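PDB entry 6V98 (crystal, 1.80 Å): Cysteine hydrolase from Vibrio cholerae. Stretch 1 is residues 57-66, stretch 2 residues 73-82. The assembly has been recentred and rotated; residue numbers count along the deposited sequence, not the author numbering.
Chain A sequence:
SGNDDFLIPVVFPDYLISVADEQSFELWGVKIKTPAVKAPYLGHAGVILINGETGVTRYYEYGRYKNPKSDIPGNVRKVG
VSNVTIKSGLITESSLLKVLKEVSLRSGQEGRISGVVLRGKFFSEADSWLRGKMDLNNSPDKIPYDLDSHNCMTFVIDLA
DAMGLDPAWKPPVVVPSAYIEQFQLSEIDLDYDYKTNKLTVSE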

ATOM      1  N   THR A  57     -12.050  -5.529  -0.780  1.00 26.65           N
ATOM      2  CA  THR A  57     -10.881  -4.658  -0.810  1.00 24.84           C
ATOM      3  C   THR A  57     -10.500  -4.220   0.603  1.00 29.03           C
ATOM      4  O   THR A  57     -11.367  -3.877   1.411  1.00 30.22           O
ATOM      5  N   ARG A  58      -9.200  -4.228   0.894  1.00 23.31           N
ATOM      6  CA  ARG A  58      -8.639  -3.720   2.140  1.00 25.01           C
ATOM      7  C   ARG A  58      -7.536  -2.717   1.834  1.00 23.37           C
ATOM      8  O   ARG A  58      -6.872  -2.794   0.802  1.00 23.84           O
ATOM      9  N   TYR A  59      -7.304  -1.802   2.771  1.00 23.13           N
ATOM     10  CA  TYR A  59      -6.188  -0.873   2.669  1.00 21.84           C
ATOM     11  C   TYR A  59      -5.482  -0.803   4.015  1.00 21.76           C
ATOM     12  O   TYR A  59      -6.134  -0.636   5.052  1.00 20.43           O
ATOM     13  N   TYR A  60      -4.155  -0.963   3.995  1.00 24.20           N
ATOM     14  CA  TYR A  60      -3.320  -0.887   5.183  1.00 20.86           C
ATOM     15  C   TYR A  60      -2.130   0.016   4.915  1.00 20.26           C
ATOM     16  O   TYR A  60      -1.667   0.143   3.777  1.00 19.34           O
ATOM     17  N   GLU A  61      -1.618   0.627   5.981  1.00 20.53           N
ATOM     18  CA  GLU A  61      -0.400   1.412   5.866  1.00 20.15           C
ATOM     19  C   GLU A  61       0.285   1.459   7.226  1.00 22.20           C
ATOM     20  O   GLU A  61      -0.322   1.178   8.261  1.00 23.00           O
ATOM     21  N   TYR A  62       1.557   1.848   7.202  1.00 19.63           N
ATOM     22  CA  TYR A  62       2.379   1.975   8.397  1.00 19.57           C
ATOM     23  C   TYR A  62       2.999   3.360   8.413  1.00 20.09           C
ATOM     24  O   TYR A  62       3.505   3.828   7.392  1.00 24.10           O
ATOM     25  N   GLY A  63       2.961   4.025   9.557  1.00 24.11           N
ATOM     26  CA  GLY A  63       3.456   5.384   9.577  1.00 24.91           C
ATOM     27  C   GLY A  63       3.378   5.955  10.969  1.00 27.07           C
ATOM     28  O   GLY A  63       3.107   5.245  11.938  1.00 23.91           O
ATOM     29  N   ARG A  64       3.607   7.263  11.059  1.00 25.44           N
ATOM     30  CA  ARG A  64       3.629   7.913  12.366  1.00 30.37           C
ATOM     31  C   ARG A  64       2.203   8.310  12.750  1.00 30.44           C
ATOM     32  O   ARG A  64       1.798   9.472  12.728  1.00 42.37           O
ATOM     33  N   TYR A  65       1.430   7.282  13.087  1.00 27.15           N
ATOM     34  CA  TYR A  65       0.055   7.426  13.537  1.00 26.71           C
ATOM     35  C   TYR A  65      -0.016   7.301  15.048  1.00 29.00           C
ATOM     36  O   TYR A  65       0.758   6.565  15.667  1.00 26.74           O
ATOM     37  N   LYS A  66      -0.962   8.032  15.634  1.00 28.91           N
ATOM     38  CA  LYS A  66      -1.098   8.090  17.083  1.00 28.77           C
ATOM     39  C   LYS A  66      -1.468   6.731  17.655  1.00 29.95           C
ATOM     40  O   LYS A  66      -2.227   5.973  17.050  1.00 32.45           O
ATOM     41  N   PRO A  73       7.269   4.726  18.543  1.00 28.07           N
ATOM     42  CA  PRO A  73       6.683   5.403  17.384  1.00 28.49           C
ATOM     43  C   PRO A  73       6.427   4.442  16.238  1.00 28.48           C
ATOM     44  O   PRO A  73       7.129   3.444  16.063  1.00 26.92           O
ATOM     45  N   GLY A  74       5.413   4.767  15.442  1.00 24.35           N
ATOM     46  CA  GLY A  74       5.091   3.960  14.277  1.00 24.82           C
ATOM     47  C   GLY A  74       4.009   2.940  14.561  1.00 28.34           C
ATOM     48  O   GLY A  74       4.119   2.167  15.519  1.00 24.44           O
ATOM     49  N   ASN A  75       2.941   2.945  13.760  1.00 24.39           N
ATOM     50  CA  ASN A  75       1.842   2.008  13.949  1.00 23.25           C
ATOM     51  C   ASN A  75       1.242   1.661  12.604  1.00 22.13           C
ATOM     52  O   ASN A  75       1.229   2.486  11.687  1.00 23.68           O
ATOM     53  N   VAL A  76       0.731   0.444  12.507  1.00 20.62           N
ATOM     54  CA  VAL A  76      -0.052   0.027  11.351  1.00 19.45           C
ATOM     55  C   VAL A  76      -1.474   0.529  11.530  1.00 22.41           C
ATOM     56  O   VAL A  76      -2.024   0.499  12.637  1.00 25.38           O
ATOM     57  N   ARG A  77      -2.090   0.978  10.445  1.00 24.76           N
ATOM     58  CA  ARG A  77      -3.508   1.277  10.521  1.00 22.15           C
ATOM     59  C   ARG A  77      -4.204   0.753   9.280  1.00 27.54           C
ATOM     60  O   ARG A  77      -3.602   0.577   8.212  1.00 21.94           O
ATOM     61  N   LYS A  78      -5.480   0.460   9.462  1.00 25.73           N
ATOM     62  CA  LYS A  78      -6.357  -0.020   8.415  1.00 25.95           C
ATOM     63  C   LYS A  78      -7.356   1.089   8.144  1.00 25.55           C
ATOM     64  O   LYS A  78      -7.889   1.674   9.089  1.00 23.74           O
ATOM     65  N   VAL A  79      -7.571   1.409   6.874  1.00 24.87           N
ATOM     66  CA  VAL A  79      -8.542   2.427   6.482  1.00 27.47           C
ATOM     67  C   VAL A  79      -9.629   1.732   5.684  1.00 26.62           C
ATOM     68  O   VAL A  79      -9.336   1.087   4.673  1.00 28.03           O
ATOM     69  N   GLY A  80     -10.878   1.867   6.126  1.00 27.78           N
ATOM     70  CA  GLY A  80     -11.989   1.332   5.357  1.00 29.37           C
ATOM     71  C   GLY A  80     -12.098   1.977   3.987  1.00 31.33           C
ATOM     72  O   GLY A  80     -12.009   3.203   3.878  1.00 33.31           O
ATOM     73  N   VAL A  81     -12.257   1.169   2.935  1.00 27.42           N
ATOM     74  CA  VAL A  81     -12.441   1.660   1.573  1.00 27.84           C
ATOM     75  C   VAL A  81     -13.566   0.874   0.912  1.00 29.68           C
ATOM     76  O   VAL A  81     -13.997  -0.177   1.395  1.00 32.12           O
ATOM     77  N   SER A  82     -14.053   1.407  -0.204  1.00 25.94           N
ATOM     78  CA  SER A  82     -15.056   0.693  -0.977  1.00 25.94           C
ATOM     79  C   SER A  82     -14.454  -0.568  -1.582  1.00 27.43           C
ATOM     80  O   SER A  82     -13.247  -0.655  -1.816  1.00 34.13           O
TER

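Residues 57-63 form a strand antiparallel to that of the second stretch, and the extended backbone turns successive side chains to alternate faces of the sheet: Tyr-60, Tyr-62, Val-76 and Lys-78 lie on one, Glu-61, Asn-75 and Arg-77 on the other.

Thr-57 points toward the second stretch with chi1 in m. Its methyl suits an apolar contact, CG2 lying 3.7 Å from CG2 of Val-81, itself an m rotamer. The backbones are too far apart here to pair directly, and water 1 bridges them, donating to O of Thr-57 (3.0 Å) and accepting from N of Val-81 (3.0 Å).

Arg-58 starts away from the partner, with chi1 and chi2 both m. Its aliphatic part nevertheless reaches Lys-78, CD to CE being 3.9 Å; the contact is between methylene groups of two cationic side chains.

Tyr-59, chi1 t, points toward the second stretch. Its CD1 meets CB of Val-79 at 3.8 Å, and its CB lies 4.1 Å from CG1 of Val-81, so a large aromatic residue fills space beside two branched aliphatic ones. Its hydroxyl is not left unpaired in this buried setting: OH donates to OE1 of Glu-61 at 2.8 Å. Water 2 joins the backbones, accepting from N of Tyr-59 (3.0 Å) and from NZ of Lys-78 (2.8 Å) while donating to O of Val-79 (2.8 Å).

Tyr-60 (m) pairs with Lys-78, whose extended chain begins t, t, t. The CB of Lys-78 sits over one face of the ring, 4.0 Å from the centroid of Tyr-60, in a CH-pi contact. At the ring edge, CD2 of Tyr-60 touches CG1 of Val-76 at 3.9 Å.

Glu-61, chi1 p and chi2 t, faces Arg-77, chi1 p with chi2 and chi3 t. Their opposite charges form a salt bridge: OE2 of Glu-61 accepts from NE of Arg-77 at 2.8 Å and from NH2 of Arg-77 at 3.1 Å. The carboxylate meets the guanidinium near its plane, where the N-H groups point, while CE1 of Tyr-65 lies over one of its faces.

Tyr-62 (t) extends along its face, CD1 lying 3.9 Å from CG2 of Val-76 (t). Its CE1 comes within 3.6 Å of C of Gly-74, where a side chain would collide with the hydroxyl. That OH is 2.5 Å from water 3, which donates to O of Pro-73 at 2.8 Å.

Gly-63 likewise leaves room, since a CB there would strike CE2 of Tyr-65. After exposed Arg-64, which points away, Tyr-65 (m) turns back toward the second stretch. Its ring covers Arg-77: CE1 of Tyr-65 is 3.3 Å from CZ of Arg-77, over a guanidinium face, and CD of Arg-77 lies 4.0 Å from the Tyr-65 centroid. Asn-75 (m) contributes a polar amide, its ND2 donating to O of Tyr-65 at 2.9 Å. Lys-66 points away, exposed.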

ATOM      1  CB  THR A  57     -11.170  -3.418  -1.686  1.00 28.28           C
ATOM      2  OG1 THR A  57     -11.551  -3.847  -2.998  1.00 32.37           O
ATOM      3  CG2 THR A  57      -9.951  -2.523  -1.820  1.00 28.64           C
ATOM      4  CB  ARG A  58      -8.039  -4.844   3.010  1.00 29.70           C
ATOM      5  CG  ARG A  58      -8.964  -6.017   3.229  1.00 32.29           C
ATOM      6  CD  ARG A  58     -10.086  -5.611   4.150  1.00 36.84           C
ATOM      7  NE  ARG A  58     -10.901  -6.755   4.537  1.00 49.93           N
ATOM      8  CZ  ARG A  58     -12.208  -6.852   4.316  1.00 56.62           C
ATOM      9  NH1 ARG A  58     -12.864  -5.869   3.700  1.00 53.78           N
ATOM     10  NH2 ARG A  58     -12.862  -7.937   4.711  1.00 65.91           N
ATOM     11  CB  TYR A  59      -6.648   0.527   2.222  1.00 22.13           C
ATOM     12  CG  TYR A  59      -5.515   1.526   2.192  1.00 21.27           C
ATOM     13  CD1 TYR A  59      -5.237   2.320   3.304  1.00 21.88           C
ATOM     14  CD2 TYR A  59      -4.699   1.654   1.074  1.00 22.59           C
ATOM     15  CE1 TYR A  59      -4.178   3.219   3.299  1.00 19.92           C
ATOM     16  CE2 TYR A  59      -3.630   2.540   1.063  1.00 20.07           C
ATOM     17  CZ  TYR A  59      -3.379   3.316   2.172  1.00 21.91           C
ATOM     18  OH  TYR A  59      -2.340   4.214   2.168  1.00 23.89           O
ATOM     19  CB  TYR A  60      -2.798  -2.275   5.595  1.00 18.98           C
ATOM     20  CG  TYR A  60      -3.795  -3.138   6.325  1.00 23.13           C
ATOM     21  CD1 TYR A  60      -4.793  -3.842   5.643  1.00 24.77           C
ATOM     22  CD2 TYR A  60      -3.730  -3.261   7.705  1.00 25.49           C
ATOM     23  CE1 TYR A  60      -5.703  -4.648   6.341  1.00 29.68           C
ATOM     24  CE2 TYR A  60      -4.619  -4.056   8.408  1.00 28.92           C
ATOM     25  CZ  TYR A  60      -5.600  -4.746   7.735  1.00 31.42           C
ATOM     26  OH  TYR A  60      -6.464  -5.520   8.481  1.00 32.54           O
ATOM     27  CB  GLU A  61      -0.697   2.839   5.365  1.00 19.29           C
ATOM     28  CG  GLU A  61      -1.607   3.611   6.297  1.00 20.38           C
ATOM     29  CD  GLU A  61      -2.263   4.799   5.622  1.00 25.25           C
ATOM     30  OE1 GLU A  61      -1.695   5.298   4.633  1.00 24.76           O
ATOM     31  OE2 GLU A  61      -3.337   5.226   6.095  1.00 25.67           O
ATOM     32  CB  TYR A  62       3.466   0.912   8.399  1.00 21.84           C
ATOM     33  CG  TYR A  62       4.483   1.068   9.505  1.00 24.32           C
ATOM     34  CD1 TYR A  62       4.165   0.737  10.816  1.00 20.19           C
ATOM     35  CD2 TYR A  62       5.765   1.539   9.235  1.00 23.64           C
ATOM     36  CE1 TYR A  62       5.114   0.862  11.836  1.00 21.69           C
ATOM     37  CE2 TYR A  62       6.707   1.678  10.247  1.00 24.86           C
ATOM     38  CZ  TYR A  62       6.366   1.339  11.539  1.00 21.38           C
ATOM     39  OH  TYR A  62       7.284   1.460  12.541  1.00 23.36           O
ATOM     40  CB  ARG A  64       4.607   9.079  12.358  1.00 35.20           C
ATOM     41  CG  ARG A  64       6.045   8.576  12.519  1.00 41.04           C
ATOM     42  CD  ARG A  64       7.039   9.695  12.747  1.00 50.92           C
ATOM     43  NE  ARG A  64       7.224  10.499  11.546  1.00 52.04           N
ATOM     44  CZ  ARG A  64       8.187  11.403  11.398  1.00 63.30           C
ATOM     45  NH1 ARG A  64       9.055  11.619  12.380  1.00 61.78           N
ATOM     46  NH2 ARG A  64       8.281  12.094  10.270  1.00 64.59           N
ATOM     47  CB  TYR A  65      -0.843   6.377  12.878  1.00 26.15           C
ATOM     48  CG  TYR A  65      -0.757   6.434  11.378  1.00 24.14           C
ATOM     49  CD1 TYR A  65      -1.376   7.458  10.671  1.00 22.86           C
ATOM     50  CD2 TYR A  65      -0.054   5.470  10.661  1.00 24.14           C
ATOM     51  CE1 TYR A  65      -1.296   7.522   9.299  1.00 24.39           C
ATOM     52  CE2 TYR A  65       0.038   5.534   9.282  1.00 24.87           C
ATOM     53  CZ  TYR A  65      -0.586   6.559   8.607  1.00 22.66           C
ATOM     54  OH  TYR A  65      -0.514   6.640   7.226  1.00 25.26           O
ATOM     55  CB  LYS A  66      -2.175   9.112  17.450  1.00 35.88           C
ATOM     56  CG  LYS A  66      -1.668  10.509  17.683  1.00 49.13           C
ATOM     57  CD  LYS A  66      -2.382  11.108  18.886  1.00 51.16           C
ATOM     58  CE  LYS A  66      -2.890  12.501  18.608  1.00 52.13           C
ATOM     59  NZ  LYS A  66      -3.724  12.996  19.742  1.00 52.45           N
ATOM     60  CB  PRO A  73       7.741   6.444  17.005  1.00 33.08           C
ATOM     61  CG  PRO A  73       8.570   6.621  18.253  1.00 37.24           C
ATOM     62  CD  PRO A  73       8.586   5.275  18.908  1.00 34.02           C
ATOM     63  CB  ASN A  75       0.729   2.569  14.838  1.00 21.44           C
ATOM     64  CG  ASN A  75       1.171   2.759  16.278  1.00 25.52           C
ATOM     65  OD1 ASN A  75       1.195   1.809  17.066  1.00 26.74           O
ATOM     66  ND2 ASN A  75       1.553   3.990  16.620  1.00 24.69           N
ATOM     67  CB  VAL A  76      -0.042  -1.504  11.217  1.00 24.61           C
ATOM     68  CG1 VAL A  76      -0.909  -1.958  10.029  1.00 23.17           C
ATOM     69  CG2 VAL A  76       1.383  -2.018  11.092  1.00 21.33           C
ATOM     70  CB  ARG A  77      -3.760   2.782  10.734  1.00 29.23           C
ATOM     71  CG  ARG A  77      -3.873   3.625   9.519  1.00 32.56           C
ATOM     72  CD  ARG A  77      -4.390   5.056   9.856  1.00 29.28           C
ATOM     73  NE  ARG A  77      -4.272   5.903   8.677  1.00 28.70           N
ATOM     74  CZ  ARG A  77      -4.549   7.200   8.621  1.00 34.71           C
ATOM     75  NH1 ARG A  77      -4.977   7.855   9.699  1.00 36.36           N
ATOM     76  NH2 ARG A  77      -4.398   7.844   7.471  1.00 28.99           N
ATOM     77  CB  LYS A  78      -7.069  -1.285   8.879  1.00 29.14           C
ATOM     78  CG  LYS A  78      -8.127  -1.780   7.955  1.00 29.08           C
ATOM     79  CD  LYS A  78      -8.807  -3.002   8.559  1.00 31.19           C
ATOM     80  CE  LYS A  78      -9.637  -3.693   7.498  1.00 34.12           C
ATOM     81  NZ  LYS A  78     -10.689  -2.779   6.968  1.00 33.55           N
ATOM     82  CB  VAL A  79      -7.910   3.548   5.647  1.00 26.65           C
ATOM     83  CG1 VAL A  79      -8.977   4.602   5.298  1.00 27.60           C
ATOM     84  CG2 VAL A  79      -6.732   4.169   6.380  1.00 29.68           C
ATOM     85  CB  VAL A  81     -11.161   1.568   0.712  1.00 25.13           C
ATOM     86  CG1 VAL A  81     -10.085   2.526   1.233  1.00 26.75           C
ATOM     87  CG2 VAL A  81     -10.639   0.132   0.667  1.00 24.56           C
ATOM     88  CB  SER A  82     -15.623   1.586  -2.086  1.00 27.46           C
ATOM     89  OG  SER A  82     -16.218   2.761  -1.551  1.00 30.30           O
TER
HETATM   90  O   HOH W   1     -12.069  -1.814   3.489  1.00 30.04           O
HETATM   91  O   HOH W   2      -9.635  -1.676   4.617  1.00 25.32           O
HETATM   92  O   HOH W   3       6.874   0.875  14.927  1.00 24.11           O
HETATM   93  O   HOH W   4       4.076   6.993  15.617  1.00 32.97           O